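Local coordinates for protein dephospho-CoA kinase (Campylobacter jejuni subsp. jejuni serotype O:2, PDB 4ZO4) that probably catalyses the last step of coenzyme A biosynthesis, the ATP-dependent phosphorylation of the 3'-hydroxyl group of dephospho-CoA, at residues A[18-22]-A[115-119]; A[44-50]-A[63-69]; A[132-138]-A[175-181]. One frame throughout, in Å; residues are numbered along the deposited sequence.

Contact 1 of 3, residues A[18-22]-A[115-119]; sequences KSTFI and FVEIP
Helix 18-22 runs nearly antiparallel to strand 115-117, at 152°, axes 9.9 Å apart at closest approach; K18 and E117 are the nearest backbone pair, and their side chains cross at about a right angle. The K18 chain is extended as far as CD and bends at chi3 (52°), which carries CE to 3.3 Å from E117 OE2. NZ continues past the carboxylate toward the I118-P119 peptide, leaving a long salt bridge of 3.9 Å between K18 NZ and E117 OE2. This is the helix of the P-loop, where K18, S19 and T20 belong to the predicted ATP site, packed on a strand of the parallel sheet, as in P-loop kinases. S19 OG turns back to hydrogen-bond C16 O in the same helix. One turn further on, I22 lays CG1 against the E117 side chain, 3.9 Å from OE1, and reaches F115 CB with CD1. F21 and F115 form a T-shaped pair: the edge of F21 points at a face of F115, centroids 5.3 Å apart and planes at 76°, with F21 CE2 above the rim of the ring. Strand 7-12 adds V10 to both phenylalanines, and helix 185-200 touches them through C192, I196 and I199.

Contact 2 of 3, residues A[44-50]-A[63-69]; sequences DENALEL and LKKEKKI
A mainly apolar contact, this one joins the break between helices 35-45 and 47-54 to an irregular loop that leads into helix 71-80, far from the ATP site. A47, at the start of the second helix, is its middle: the methyl group points at the loop and lies 3.4 Å from K67 O, while I69 CG1 comes to 4.0 Å from A47 CB. One turn along the helix, L50 CB meets I69 CD1 at 3.9 Å, the two side chains crossing at about a right angle. On the outer side L48 CG lies beside its own backbone N (chi1 -74°), which sends both methyls across: L48 CD2 is 3.7 Å from L63 CD1, and CD1 rests against K67 CD. The lysine contributes its aliphatic part, since CG and CD lie obliquely against the leucine. L63 touches a second time, through CD2, which sits 3.6 Å from A47 O. The loop doubles back between these points, closed by the backbone bond from K64 N to K68 O. Behind the helix, L50 also packs on L88 and F91 of helix 82-109. At the other end D44 OD1 lies 3.5 Å from K68 CG, but 5.8 Å from K68 NZ. With no hydrogen bond or salt bridge joining the segments, their association rests on aliphatic packing, and any attraction between D44 and K68 is probably diffuse.

Contact 3 of 3, residues A[132-138]-A[175-181]; sequences KVIVIYT and ADFIIKN
Two neighbouring strands of the parallel sheet of the P-loop fold meet here, 132-136 and the edge strand 177-179, with I134, V135 and I136 in register with F177, I178 and I179. V135 N donates to F177 O at 2.8 Å, I179 N to V135 O at 2.9 Å, and Y137 N to I179 O at 3.1 Å. V133 O takes two donors: F177 N almost head-on to the carbonyl, and D176 N, at 3.1 Å, in the carbonyl plane on a lone pair. D176 in turn grips the same residue from its side chain. Its CG lies beside its own backbone N (chi1 -54°), which brings OD2 to 2.7 Å from V133 N, received on the anti lone pair. On the sheet face of I134, F177 and I179, I134 CG1 comes to the edge of the F177 ring, 4.2 Å from CD2, and I134 CG2 meets I179 CD1. On the other face Y137 CB touches I178 CG2. Beyond the strands, a weak bond of 3.2 Å runs from N181 ND2 to T138 OG1. Helix 185-200 covers I136, I179 and N181, helix 155-172 puts L172 on V135 and Y137, and strand 7-12 hydrogen-bonds to the far edge of 132-136.

In the fold
Contacts 1 and 3 share one hydrophobic core, their centres 11 Å apart. F21 joins them: its CB is 3.5 Å from I136 CD1, and its CE1 lies 3.7 Å from I179 CD1. F115 CE1 also meets I134 CD1, at 3.6 Å. Strands 114-117 and 132-136, one from each contact, flank strand 7-12 in the same sheet. The predicted ATP site lies partly within contact 1, and contact 3 comes up to it where the nearest atoms of the I136 side chain and G17 are about 4 Å apart. Contact 2 stands apart, about 28 Å from contact 1 and 37 Å from contact 3 between centres, across the chain's centre from contact 3. Contacts 1 and 2 both touch the second subunit.

Contact 1 of 3, residues A[18-22]-A[115-119]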
loop_
_atom_site.group_PDB
_atom_site.type_symbol
_atom_site.label_atom_id
_atom_site.label_comp_id
_atom_site.label_asym_id
_atom_site.label_seq_id
_atom_site.Cartn_x
_atom_site.Cartn_y
_atom_site.Cartn_z
ATOM N N LYS A 18 26.773 -0.504 -9.081
ATOM C CA LYS A 18 26.534 -1.905 -9.298
ATOM C C LYS A 18 27.252 -2.458 -10.548
ATOM O O LYS A 18 27.765 -3.590 -10.551
ATOM C CB LYS A 18 25.035 -2.045 -9.492
ATOM C CG LYS A 18 24.466 -3.443 -9.396
ATOM C CD LYS A 18 22.935 -3.401 -9.433
ATOM C CE LYS A 18 22.382 -2.602 -10.620
ATOM N NZ LYS A 18 21.012 -3.031 -11.002
ATOM N N SER A 19 27.258 -1.676 -11.627
ATOM C CA SER A 19 27.733 -2.152 -12.930
ATOM C C SER A 19 29.252 -2.113 -13.012
ATOM O O SER A 19 29.873 -2.926 -13.705
ATOM C CB SER A 19 27.160 -1.293 -14.037
ATOM O OG SER A 19 27.492 0.059 -13.795
ATOM N N THR A 20 29.842 -1.142 -12.328
ATOM C CA THR A 20 31.284 -1.061 -12.217
ATOM C C THR A 20 31.834 -2.231 -11.392
ATOM O O THR A 20 32.778 -2.894 -11.831
ATOM C CB THR A 20 31.712 0.271 -11.591
ATOM O OG1 THR A 20 31.580 1.324 -12.556
ATOM C CG2 THR A 20 33.155 0.193 -11.098
ATOM N N PHE A 21 31.250 -2.499 -10.220
ATOM C CA PHE A 21 31.669 -3.647 -9.412
ATOM C C PHE A 21 31.550 -4.934 -10.192
ATOM O O PHE A 21 32.285 -5.887 -9.934
ATOM C CB PHE A 21 30.849 -3.799 -8.154
ATOM C CG PHE A 21 31.281 -4.953 -7.297
ATOM C CD1 PHE A 21 32.035 -4.741 -6.162
ATOM C CD2 PHE A 21 30.932 -6.247 -7.622
ATOM C CE1 PHE A 21 32.447 -5.804 -5.378
ATOM C CE2 PHE A 21 31.328 -7.313 -6.838
ATOM C CZ PHE A 21 32.081 -7.090 -5.712
ATOM N N ILE A 22 30.623 -4.960 -11.141
ATOM C CA ILE A 22 30.443 -6.125 -12.031
ATOM C C ILE A 22 31.411 -6.149 -13.215
ATOM O O ILE A 22 31.908 -7.217 -13.590
ATOM C CB ILE A 22 28.982 -6.212 -12.514
ATOM C CG1 ILE A 22 28.078 -6.613 -11.324
ATOM C CG2 ILE A 22 28.838 -7.173 -13.696
ATOM C CD1 ILE A 22 28.296 -8.023 -10.807
ATOM N N PHE A 115 28.587 -13.691 -8.513
ATOM C CA PHE A 115 27.864 -12.470 -8.180
ATOM C C PHE A 115 26.527 -12.323 -8.941
ATOM O O PHE A 115 26.477 -12.323 -10.175
ATOM C CB PHE A 115 28.787 -11.260 -8.419
ATOM C CG PHE A 115 29.996 -11.248 -7.510
ATOM C CD1 PHE A 115 29.866 -10.867 -6.182
ATOM C CD2 PHE A 115 31.248 -11.667 -7.964
ATOM C CE1 PHE A 115 30.950 -10.885 -5.320
ATOM C CE2 PHE A 115 32.338 -11.694 -7.101
ATOM C CZ PHE A 115 32.185 -11.297 -5.776
ATOM N N VAL A 116 25.444 -12.231 -8.185
ATOM C CA VAL A 116 24.113 -11.968 -8.731
ATOM C C VAL A 116 23.919 -10.465 -8.682
ATOM O O VAL A 116 23.678 -9.869 -7.617
ATOM C CB VAL A 116 23.000 -12.642 -7.884
ATOM C CG1 VAL A 116 21.635 -12.390 -8.479
ATOM C CG2 VAL A 116 23.244 -14.145 -7.729
ATOM N N GLU A 117 24.066 -9.822 -9.818
ATOM C CA GLU A 117 23.756 -8.407 -9.865
ATOM C C GLU A 117 22.253 -8.257 -9.611
ATOM O O GLU A 117 21.457 -8.999 -10.196
ATOM C CB GLU A 117 24.153 -7.833 -11.228
ATOM C CG GLU A 117 23.587 -6.450 -11.484
ATOM C CD GLU A 117 24.241 -5.762 -12.660
ATOM O OE1 GLU A 117 24.874 -6.454 -13.489
ATOM O OE2 GLU A 117 24.109 -4.520 -12.745
ATOM N N ILE A 118 21.854 -7.320 -8.753
ATOM C CA ILE A 118 20.415 -7.154 -8.441
ATOM C C ILE A 118 20.043 -5.723 -8.032
ATOM O O ILE A 118 20.714 -5.126 -7.198
ATOM C CB ILE A 118 19.992 -8.160 -7.349
ATOM C CG1 ILE A 118 18.480 -8.151 -7.124
ATOM C CG2 ILE A 118 20.701 -7.887 -6.042
ATOM C CD1 ILE A 118 17.987 -9.233 -6.181
ATOM N N PRO A 119 18.987 -5.149 -8.638
ATOM C CA PRO A 119 18.449 -3.851 -8.174
ATOM C C PRO A 119 18.033 -3.854 -6.724
ATOM O O PRO A 119 17.370 -4.773 -6.268
ATOM C CB PRO A 119 17.223 -3.624 -9.048
ATOM C CG PRO A 119 17.387 -4.512 -10.249
ATOM C CD PRO A 119 18.339 -5.613 -9.876
#

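Contact 2 of 3, residues A[44-50]-A[63-69]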
loop_
_atom_site.group_PDB
_atom_site.type_symbol
_atom_site.label_atom_id
_atom_site.label_comp_id
_atom_site.label_asym_id
_atom_site.label_seq_id
_atom_site.Cartn_x
_atom_site.Cartn_y
_atom_site.Cartn_z
ATOM N N ASP A 44 9.404 -12.412 -22.229
ATOM C CA ASP A 44 9.483 -12.983 -23.577
ATOM C C ASP A 44 9.192 -14.473 -23.608
ATOM O O ASP A 44 8.615 -14.956 -24.572
ATOM C CB ASP A 44 10.864 -12.741 -24.203
ATOM C CG ASP A 44 11.095 -11.284 -24.632
ATOM O OD1 ASP A 44 10.290 -10.735 -25.421
ATOM O OD2 ASP A 44 12.113 -10.702 -24.210
ATOM N N GLU A 45 9.612 -15.233 -22.599
ATOM C CA GLU A 45 9.304 -16.682 -22.598
ATOM C C GLU A 45 7.817 -16.907 -22.436
ATOM O O GLU A 45 7.319 -17.924 -22.848
ATOM C CB GLU A 45 9.999 -17.427 -21.461
ATOM C CG GLU A 45 11.497 -17.650 -21.633
ATOM C CD GLU A 45 12.146 -18.192 -20.363
ATOM O OE1 GLU A 45 11.641 -19.216 -19.827
ATOM O OE2 GLU A 45 13.154 -17.590 -19.901
ATOM N N ASN A 46 7.130 -15.966 -21.782
ATOM C CA ASN A 46 5.687 -16.063 -21.516
ATOM C C ASN A 46 4.953 -14.977 -22.248
ATOM O O ASN A 46 4.153 -14.253 -21.665
ATOM C CB ASN A 46 5.420 -15.933 -20.024
ATOM C CG ASN A 46 6.012 -17.074 -19.261
ATOM O OD1 ASN A 46 5.469 -18.162 -19.287
ATOM N ND2 ASN A 46 7.173 -16.856 -18.640
ATOM N N ALA A 47 5.236 -14.866 -23.537
ATOM C CA ALA A 47 4.706 -13.788 -24.334
ATOM C C ALA A 47 3.267 -14.100 -24.734
ATOM O O ALA A 47 2.413 -13.231 -24.635
ATOM C CB ALA A 47 5.587 -13.533 -25.552
ATOM N N LEU A 48 2.986 -15.326 -25.162
ATOM C CA LEU A 48 1.600 -15.658 -25.510
ATOM C C LEU A 48 0.662 -15.606 -24.301
ATOM O O LEU A 48 -0.438 -15.054 -24.403
ATOM C CB LEU A 48 1.477 -17.019 -26.209
ATOM C CG LEU A 48 1.957 -17.042 -27.664
ATOM C CD1 LEU A 48 1.708 -18.408 -28.295
ATOM C CD2 LEU A 48 1.302 -15.938 -28.484
ATOM N N GLU A 49 1.063 -16.166 -23.168
ATOM C CA GLU A 49 0.135 -16.168 -22.039
ATOM C C GLU A 49 -0.182 -14.742 -21.592
ATOM O O GLU A 49 -1.329 -14.411 -21.340
ATOM C CB GLU A 49 0.595 -17.066 -20.885
ATOM C CG GLU A 49 -0.040 -18.458 -20.950
ATOM C CD GLU A 49 -1.602 -18.433 -20.934
ATOM O OE1 GLU A 49 -2.256 -19.276 -21.633
ATOM O OE2 GLU A 49 -2.180 -17.558 -20.225
ATOM N N LEU A 50 0.828 -13.887 -21.570
ATOM C CA LEU A 50 0.661 -12.484 -21.188
ATOM C C LEU A 50 -0.302 -11.730 -22.136
ATOM O O LEU A 50 -1.161 -10.950 -21.706
ATOM C CB LEU A 50 2.035 -11.789 -21.132
ATOM C CG LEU A 50 2.989 -12.143 -19.972
ATOM C CD1 LEU A 50 4.438 -11.806 -20.308
ATOM C CD2 LEU A 50 2.585 -11.399 -18.699
ATOM N N LEU A 63 1.636 -8.124 -28.432
ATOM C CA LEU A 63 2.631 -8.790 -29.268
ATOM C C LEU A 63 3.144 -7.853 -30.366
ATOM O O LEU A 63 2.360 -7.262 -31.114
ATOM C CB LEU A 63 2.075 -10.090 -29.861
ATOM C CG LEU A 63 1.550 -11.080 -28.807
ATOM C CD1 LEU A 63 1.078 -12.375 -29.455
ATOM C CD2 LEU A 63 2.594 -11.361 -27.733
ATOM N N LYS A 64 4.472 -7.734 -30.423
ATOM C CA LYS A 64 5.193 -6.810 -31.303
ATOM C C LYS A 64 5.505 -7.472 -32.625
ATOM O O LYS A 64 5.323 -6.885 -33.695
ATOM C CB LYS A 64 6.500 -6.394 -30.620
ATOM C CG LYS A 64 7.187 -5.176 -31.220
ATOM C CD LYS A 64 7.916 -4.336 -30.167
ATOM C CE LYS A 64 9.322 -4.857 -29.858
ATOM N NZ LYS A 64 9.977 -4.088 -28.746
ATOM N N LYS A 65 6.004 -8.697 -32.545
ATOM C CA LYS A 65 6.344 -9.442 -33.735
ATOM C C LYS A 65 6.178 -10.923 -33.422
ATOM O O LYS A 65 5.049 -11.379 -33.219
ATOM C CB LYS A 65 7.758 -9.069 -34.231
ATOM C CG LYS A 65 8.149 -9.708 -35.568
ATOM C CD LYS A 65 9.620 -9.469 -35.931
ATOM C CE LYS A 65 10.185 -10.659 -36.746
ATOM N NZ LYS A 65 11.558 -10.354 -37.281
ATOM N N GLU A 66 7.282 -11.662 -33.346
ATOM C CA GLU A 66 7.214 -13.113 -33.331
ATOM C C GLU A 66 7.285 -13.579 -31.903
ATOM O O GLU A 66 8.357 -13.908 -31.386
ATOM C CB GLU A 66 8.319 -13.730 -34.190
ATOM C CG GLU A 66 8.032 -13.588 -35.680
ATOM C CD GLU A 66 9.055 -14.274 -36.552
ATOM O OE1 GLU A 66 9.269 -13.795 -37.692
ATOM O OE2 GLU A 66 9.647 -15.282 -36.097
ATOM N N LYS A 67 6.115 -13.582 -31.272
ATOM C CA LYS A 67 5.982 -13.946 -29.877
ATOM C C LYS A 67 6.948 -13.140 -29.004
ATOM O O LYS A 67 7.696 -13.688 -28.188
ATOM C CB LYS A 67 6.124 -15.465 -29.706
ATOM C CG LYS A 67 4.860 -16.202 -30.148
ATOM C CD LYS A 67 5.006 -17.717 -30.185
ATOM C CE LYS A 67 5.315 -18.239 -31.587
ATOM N NZ LYS A 67 5.164 -19.721 -31.676
ATOM N N LYS A 68 6.920 -11.824 -29.203
ATOM C CA LYS A 68 7.667 -10.892 -28.374
ATOM C C LYS A 68 6.667 -9.922 -27.744
ATOM O O LYS A 68 5.626 -9.654 -28.336
ATOM C CB LYS A 68 8.706 -10.142 -29.220
ATOM C CG LYS A 68 10.146 -10.524 -28.931
ATOM C CD LYS A 68 11.125 -9.763 -29.821
ATOM C CE LYS A 68 12.389 -9.344 -29.055
ATOM N NZ LYS A 68 13.590 -9.338 -29.959
ATOM N N ILE A 69 6.984 -9.417 -26.550
ATOM C CA ILE A 69 6.074 -8.537 -25.790
ATOM C C ILE A 69 6.473 -7.079 -26.014
ATOM O O ILE A 69 7.640 -6.707 -25.837
ATOM C CB ILE A 69 6.081 -8.867 -24.265
ATOM C CG1 ILE A 69 5.045 -9.937 -23.927
ATOM C CG2 ILE A 69 5.822 -7.640 -23.402
ATOM C CD1 ILE A 69 3.642 -9.408 -23.721
#

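Contact 3 of 3, residues A[132-138]-A[175-181]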
loop_
_atom_site.group_PDB
_atom_site.type_symbol
_atom_site.label_atom_id
_atom_site.label_comp_id
_atom_site.label_asym_id
_atom_site.label_seq_id
_atom_site.Cartn_x
_atom_site.Cartn_y
_atom_site.Cartn_z
ATOM N N LYS A 132 25.289 -13.925 0.619
ATOM C CA LYS A 132 25.749 -12.659 1.190
ATOM C C LYS A 132 25.497 -11.422 0.297
ATOM O O LYS A 132 25.611 -11.456 -0.952
ATOM C CB LYS A 132 27.238 -12.751 1.554
ATOM C CG LYS A 132 27.456 -13.094 3.015
ATOM C CD LYS A 132 28.485 -14.182 3.213
ATOM C CE LYS A 132 28.463 -14.692 4.644
ATOM N NZ LYS A 132 28.938 -16.104 4.681
ATOM N N VAL A 133 25.202 -10.318 0.963
ATOM C CA VAL A 133 24.740 -9.147 0.279
ATOM C C VAL A 133 25.787 -8.051 0.335
ATOM O O VAL A 133 26.219 -7.643 1.423
ATOM C CB VAL A 133 23.447 -8.646 0.932
ATOM C CG1 VAL A 133 22.711 -7.692 0.010
ATOM C CG2 VAL A 133 22.584 -9.827 1.265
ATOM N N ILE A 134 26.142 -7.552 -0.845
ATOM C CA ILE A 134 27.168 -6.517 -1.019
ATOM C C ILE A 134 26.478 -5.244 -1.483
ATOM O O ILE A 134 25.964 -5.167 -2.610
ATOM C CB ILE A 134 28.192 -6.913 -2.128
ATOM C CG1 ILE A 134 29.045 -8.106 -1.696
ATOM C CG2 ILE A 134 29.114 -5.740 -2.512
ATOM C CD1 ILE A 134 29.993 -8.584 -2.785
ATOM N N VAL A 135 26.454 -4.242 -0.630
ATOM C CA VAL A 135 25.831 -3.008 -1.020
ATOM C C VAL A 135 26.898 -1.965 -1.283
ATOM O O VAL A 135 27.733 -1.675 -0.412
ATOM C CB VAL A 135 24.854 -2.486 0.050
ATOM C CG1 VAL A 135 24.180 -1.214 -0.458
ATOM C CG2 VAL A 135 23.809 -3.539 0.389
ATOM N N ILE A 136 26.851 -1.399 -2.477
ATOM C CA ILE A 136 27.642 -0.244 -2.795
ATOM C C ILE A 136 26.829 1.003 -2.511
ATOM O O ILE A 136 25.832 1.290 -3.184
ATOM C CB ILE A 136 28.090 -0.248 -4.251
ATOM C CG1 ILE A 136 28.843 -1.551 -4.529
ATOM C CG2 ILE A 136 28.992 0.945 -4.482
ATOM C CD1 ILE A 136 28.904 -1.934 -5.981
ATOM N N TYR A 137 27.300 1.733 -1.512
ATOM C CA TYR A 137 26.596 2.821 -0.895
ATOM C C TYR A 137 27.294 4.152 -1.183
ATOM O O TYR A 137 28.521 4.260 -1.047
ATOM C CB TYR A 137 26.599 2.585 0.607
ATOM C CG TYR A 137 25.857 3.606 1.418
ATOM C CD1 TYR A 137 24.618 4.109 0.987
ATOM C CD2 TYR A 137 26.349 4.028 2.647
ATOM C CE1 TYR A 137 23.917 5.012 1.753
ATOM C CE2 TYR A 137 25.649 4.936 3.426
ATOM C CZ TYR A 137 24.431 5.418 2.966
ATOM O OH TYR A 137 23.720 6.330 3.710
ATOM N N THR A 138 26.500 5.151 -1.574
ATOM C CA THR A 138 26.932 6.541 -1.663
ATOM C C THR A 138 26.127 7.449 -0.701
ATOM O O THR A 138 25.029 7.858 -1.021
ATOM C CB THR A 138 26.750 7.035 -3.099
ATOM O OG1 THR A 138 27.284 6.060 -4.016
ATOM C CG2 THR A 138 27.441 8.364 -3.278
ATOM N N ALA A 175 22.365 -5.585 4.660
ATOM C CA ALA A 175 23.668 -5.914 4.034
ATOM C C ALA A 175 24.670 -6.616 4.968
ATOM O O ALA A 175 24.740 -6.307 6.171
ATOM C CB ALA A 175 24.321 -4.647 3.505
ATOM N N ASP A 176 25.464 -7.531 4.395
ATOM C CA ASP A 176 26.637 -8.098 5.094
ATOM C C ASP A 176 27.872 -7.215 4.887
ATOM O O ASP A 176 28.660 -7.012 5.799
ATOM C CB ASP A 176 26.975 -9.501 4.585
ATOM C CG ASP A 176 25.799 -10.460 4.640
ATOM O OD1 ASP A 176 25.354 -10.777 5.758
ATOM O OD2 ASP A 176 25.346 -10.900 3.553
ATOM N N PHE A 177 28.027 -6.695 3.676
ATOM C CA PHE A 177 29.219 -5.965 3.282
ATOM C C PHE A 177 28.841 -4.692 2.539
ATOM O O PHE A 177 28.197 -4.737 1.506
ATOM C CB PHE A 177 30.095 -6.840 2.370
ATOM C CG PHE A 177 30.355 -8.222 2.913
ATOM C CD1 PHE A 177 30.839 -8.397 4.215
ATOM C CD2 PHE A 177 30.157 -9.349 2.124
ATOM C CE1 PHE A 177 31.093 -9.665 4.727
ATOM C CE2 PHE A 177 30.419 -10.622 2.623
ATOM C CZ PHE A 177 30.876 -10.781 3.928
ATOM N N ILE A 178 29.277 -3.570 3.083
ATOM C CA ILE A 178 29.040 -2.254 2.532
ATOM C C ILE A 178 30.342 -1.698 1.989
ATOM O O ILE A 178 31.285 -1.496 2.738
ATOM C CB ILE A 178 28.545 -1.261 3.629
ATOM C CG1 ILE A 178 27.286 -1.800 4.318
ATOM C CG2 ILE A 178 28.269 0.121 3.029
ATOM C CD1 ILE A 178 26.654 -0.859 5.336
ATOM N N ILE A 179 30.369 -1.415 0.700
ATOM C CA ILE A 179 31.455 -0.697 0.059
ATOM C C ILE A 179 31.076 0.762 -0.117
ATOM O O ILE A 179 30.257 1.082 -0.965
ATOM C CB ILE A 179 31.698 -1.294 -1.331
ATOM C CG1 ILE A 179 32.202 -2.738 -1.175
ATOM C CG2 ILE A 179 32.653 -0.428 -2.152
ATOM C CD1 ILE A 179 32.451 -3.448 -2.493
ATOM N N LYS A 180 31.671 1.639 0.696
ATOM C CA LYS A 180 31.510 3.110 0.589
ATOM C C LYS A 180 31.822 3.529 -0.843
ATOM O O LYS A 180 32.314 2.733 -1.623
ATOM C CB LYS A 180 32.463 3.818 1.569
ATOM C CG LYS A 180 31.858 4.881 2.472
ATOM C CD LYS A 180 30.615 4.381 3.210
ATOM C CE LYS A 180 30.655 4.670 4.707
ATOM N NZ LYS A 180 31.354 3.571 5.449
ATOM N N ASN A 181 31.500 4.758 -1.210
ATOM C CA ASN A 181 31.666 5.212 -2.594
ATOM C C ASN A 181 31.561 6.722 -2.635
ATOM O O ASN A 181 30.819 7.298 -3.432
ATOM C CB ASN A 181 30.596 4.596 -3.497
ATOM C CG ASN A 181 30.782 4.960 -4.961
ATOM O OD1 ASN A 181 31.876 5.311 -5.381
ATOM N ND2 ASN A 181 29.705 4.871 -5.745
#